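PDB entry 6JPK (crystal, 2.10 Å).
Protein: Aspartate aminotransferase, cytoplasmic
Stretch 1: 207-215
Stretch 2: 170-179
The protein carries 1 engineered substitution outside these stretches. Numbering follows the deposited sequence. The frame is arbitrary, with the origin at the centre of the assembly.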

# COMPACT_ATOMS: atom_id res chain seq x y z
N GLU A 207 0.20 23.53 -25.90
CA GLU A 207 0.27 24.98 -26.07
C GLU A 207 -0.76 25.69 -25.19
O GLU A 207 -0.46 26.69 -24.53
CB GLU A 207 0.06 25.36 -27.54
CG GLU A 207 0.08 26.86 -27.80
CD GLU A 207 -1.14 27.36 -28.57
OE1 GLU A 207 -1.55 26.68 -29.54
OE2 GLU A 207 -1.70 28.42 -28.19
N SER A 208 -2.00 25.20 -25.19
CA SER A 208 -3.04 25.87 -24.41
C SER A 208 -2.86 25.63 -22.91
O SER A 208 -3.13 26.53 -22.11
CB SER A 208 -4.42 25.41 -24.88
OG SER A 208 -4.70 25.90 -26.18
N LEU A 209 -2.40 24.43 -22.52
CA LEU A 209 -2.10 24.18 -21.11
C LEU A 209 -1.04 25.15 -20.59
O LEU A 209 -1.16 25.66 -19.47
CB LEU A 209 -1.63 22.73 -20.90
CG LEU A 209 -2.65 21.58 -21.00
CD1 LEU A 209 -1.91 20.25 -21.18
CD2 LEU A 209 -3.53 21.52 -19.76
N LEU A 210 0.01 25.40 -21.38
CA LEU A 210 1.04 26.34 -20.94
C LEU A 210 0.54 27.78 -20.96
O LEU A 210 0.88 28.57 -20.07
CB LEU A 210 2.29 26.21 -21.81
CG LEU A 210 2.80 24.79 -21.97
CD1 LEU A 210 3.62 24.73 -23.22
CD2 LEU A 210 3.61 24.33 -20.78
N SER A 211 -0.25 28.14 -21.97
CA SER A 211 -0.79 29.50 -22.05
C SER A 211 -1.65 29.84 -20.83
O SER A 211 -1.69 30.99 -20.39
CB SER A 211 -1.60 29.67 -23.33
OG SER A 211 -2.03 31.00 -23.46
N ARG A 212 -2.34 28.84 -20.27
CA ARG A 212 -3.15 29.03 -19.08
C ARG A 212 -2.42 28.68 -17.79
O ARG A 212 -3.01 28.76 -16.71
CB ARG A 212 -4.44 28.21 -19.18
CG ARG A 212 -5.39 28.68 -20.26
CD ARG A 212 -5.84 30.12 -20.01
NE ARG A 212 -6.92 30.18 -19.02
CZ ARG A 212 -7.44 31.30 -18.54
NH1 ARG A 212 -6.98 32.49 -18.94
NH2 ARG A 212 -8.43 31.25 -17.66
N LYS A 213 -1.15 28.28 -17.88
CA LYS A 213 -0.30 28.02 -16.71
C LYS A 213 -0.88 26.92 -15.83
O LYS A 213 -0.75 26.96 -14.61
CB LYS A 213 -0.08 29.30 -15.89
CG LYS A 213 0.28 30.53 -16.72
CD LYS A 213 0.58 31.73 -15.83
CE LYS A 213 0.62 33.02 -16.63
NZ LYS A 213 1.62 32.95 -17.73
N HIS A 214 -1.54 25.93 -16.45
CA HIS A 214 -2.10 24.82 -15.70
C HIS A 214 -0.98 23.91 -15.21
O HIS A 214 0.11 23.86 -15.77
CB HIS A 214 -3.07 24.02 -16.57
CG HIS A 214 -4.29 24.78 -16.99
ND1 HIS A 214 -4.97 25.64 -16.15
CD2 HIS A 214 -4.95 24.81 -18.18
CE1 HIS A 214 -5.99 26.17 -16.80
NE2 HIS A 214 -6.00 25.67 -18.03
N LEU A 215 -1.27 23.18 -14.13
CA LEU A 215 -0.35 22.18 -13.59
C LEU A 215 -0.70 20.81 -14.16
O LEU A 215 -1.86 20.39 -14.10
CB LEU A 215 -0.41 22.17 -12.06
CG LEU A 215 0.35 21.04 -11.37
CD1 LEU A 215 1.83 21.13 -11.73
CD2 LEU A 215 0.16 21.08 -9.87
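Stretch 2 170-179: MLSTIKSAPE

Stretch 2 enters as the last turns of a helix, 170-176, that runs nearly parallel to helix 207-211: their N-to-C directions differ by 12° and their axes approach to 8.8 Å. In register, S208 lies by K175 and L209 by I174, with CA-CA distances of 6.2 and 6.3 Å. A177 breaks the helix, and A177, P178 and E179 continue in extended conformation until E179 CA lies 4.9 Å from R212 CA. Stretch 1 ends its helix in a Schellman motif, K213 taking positive phi.

Where the helices pack, small and branched side chains meet. S208 is short enough to admit I174, whose CG2 lies 3.7 Å from S208 CB and 4.1 Å from L209 CD2, while L171 CD1 reaches S208 OG at 3.1 Å.

I174 O in the last turn of helix 170-176, and A177 O just beyond it, find donors in an aromatic and a long side chain of stretch 1. H214 NE2 donates to I174 O (2.9 Å, nearly linear). R212 holds A177 O through NH2 (2.8 Å) and NE (3.2 Å), its guanidinium covered on one face by K175 O and on the opposite face by E179 CG. E179 OE1 stays 4.0 Å from R212 NH1, out of the guanidinium plane; a water links these two atoms and S211 O.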

# COMPACT_ATOMS: atom_id res chain seq x y z
N MET A 170 -12.23 19.44 -25.47
CA MET A 170 -11.13 19.47 -24.50
C MET A 170 -10.34 20.78 -24.58
O MET A 170 -10.07 21.42 -23.57
CB MET A 170 -10.21 18.26 -24.72
CG MET A 170 -8.94 18.30 -23.87
SD MET A 170 -8.04 16.74 -23.92
CE MET A 170 -6.74 17.05 -22.69
N LEU A 171 -9.96 21.17 -25.80
CA LEU A 171 -9.22 22.42 -25.98
C LEU A 171 -9.98 23.61 -25.40
O LEU A 171 -9.39 24.48 -24.74
CB LEU A 171 -8.95 22.64 -27.47
CG LEU A 171 -7.54 23.04 -27.92
CD1 LEU A 171 -7.15 24.28 -27.21
CD2 LEU A 171 -6.53 21.94 -27.65
N SER A 172 -11.28 23.65 -25.64
CA SER A 172 -12.07 24.78 -25.18
C SER A 172 -12.10 24.83 -23.65
O SER A 172 -12.01 25.91 -23.06
CB SER A 172 -13.48 24.70 -25.77
OG SER A 172 -14.32 25.67 -25.20
N THR A 173 -12.22 23.67 -23.01
CA THR A 173 -12.18 23.62 -21.55
C THR A 173 -10.81 24.05 -21.01
O THR A 173 -10.73 24.77 -20.01
CB THR A 173 -12.55 22.21 -21.06
OG1 THR A 173 -13.90 21.93 -21.43
CG2 THR A 173 -12.43 22.10 -19.53
N ILE A 174 -9.73 23.63 -21.67
CA ILE A 174 -8.41 24.07 -21.23
C ILE A 174 -8.31 25.59 -21.25
O ILE A 174 -7.82 26.20 -20.29
CB ILE A 174 -7.31 23.42 -22.10
CG1 ILE A 174 -7.23 21.92 -21.83
CG2 ILE A 174 -5.95 24.11 -21.82
CD1 ILE A 174 -6.37 21.15 -22.82
N LYS A 175 -8.79 26.22 -22.31
CA LYS A 175 -8.64 27.67 -22.41
C LYS A 175 -9.51 28.42 -21.41
O LYS A 175 -9.11 29.49 -20.94
CB LYS A 175 -8.96 28.14 -23.83
CG LYS A 175 -8.04 27.57 -24.90
CD LYS A 175 -8.60 27.91 -26.28
CE LYS A 175 -7.59 27.64 -27.38
NZ LYS A 175 -8.22 27.60 -28.72
N SER A 176 -10.68 27.89 -21.05
CA SER A 176 -11.58 28.63 -20.18
C SER A 176 -11.40 28.31 -18.70
O SER A 176 -11.90 29.04 -17.86
CB SER A 176 -13.04 28.36 -20.58
OG SER A 176 -13.34 26.99 -20.42
N ALA A 177 -10.70 27.22 -18.37
CA ALA A 177 -10.49 26.88 -16.98
C ALA A 177 -9.62 27.96 -16.31
O ALA A 177 -8.76 28.55 -16.97
CB ALA A 177 -9.81 25.51 -16.84
N PRO A 178 -9.86 28.24 -15.03
CA PRO A 178 -9.04 29.22 -14.32
C PRO A 178 -7.56 28.89 -14.45
O PRO A 178 -7.16 27.73 -14.43
CB PRO A 178 -9.52 29.10 -12.87
CG PRO A 178 -10.95 28.61 -13.00
CD PRO A 178 -10.93 27.68 -14.18
N GLU A 179 -6.74 29.94 -14.60
CA GLU A 179 -5.30 29.75 -14.70
C GLU A 179 -4.79 28.93 -13.53
O GLU A 179 -5.23 29.09 -12.39
CB GLU A 179 -4.58 31.10 -14.76
CG GLU A 179 -4.77 31.84 -16.07
CD GLU A 179 -3.76 32.98 -16.26
OE1 GLU A 179 -3.33 33.21 -17.42
OE2 GLU A 179 -3.38 33.63 -15.26
O HOH W 1 -4.05 33.04 -19.91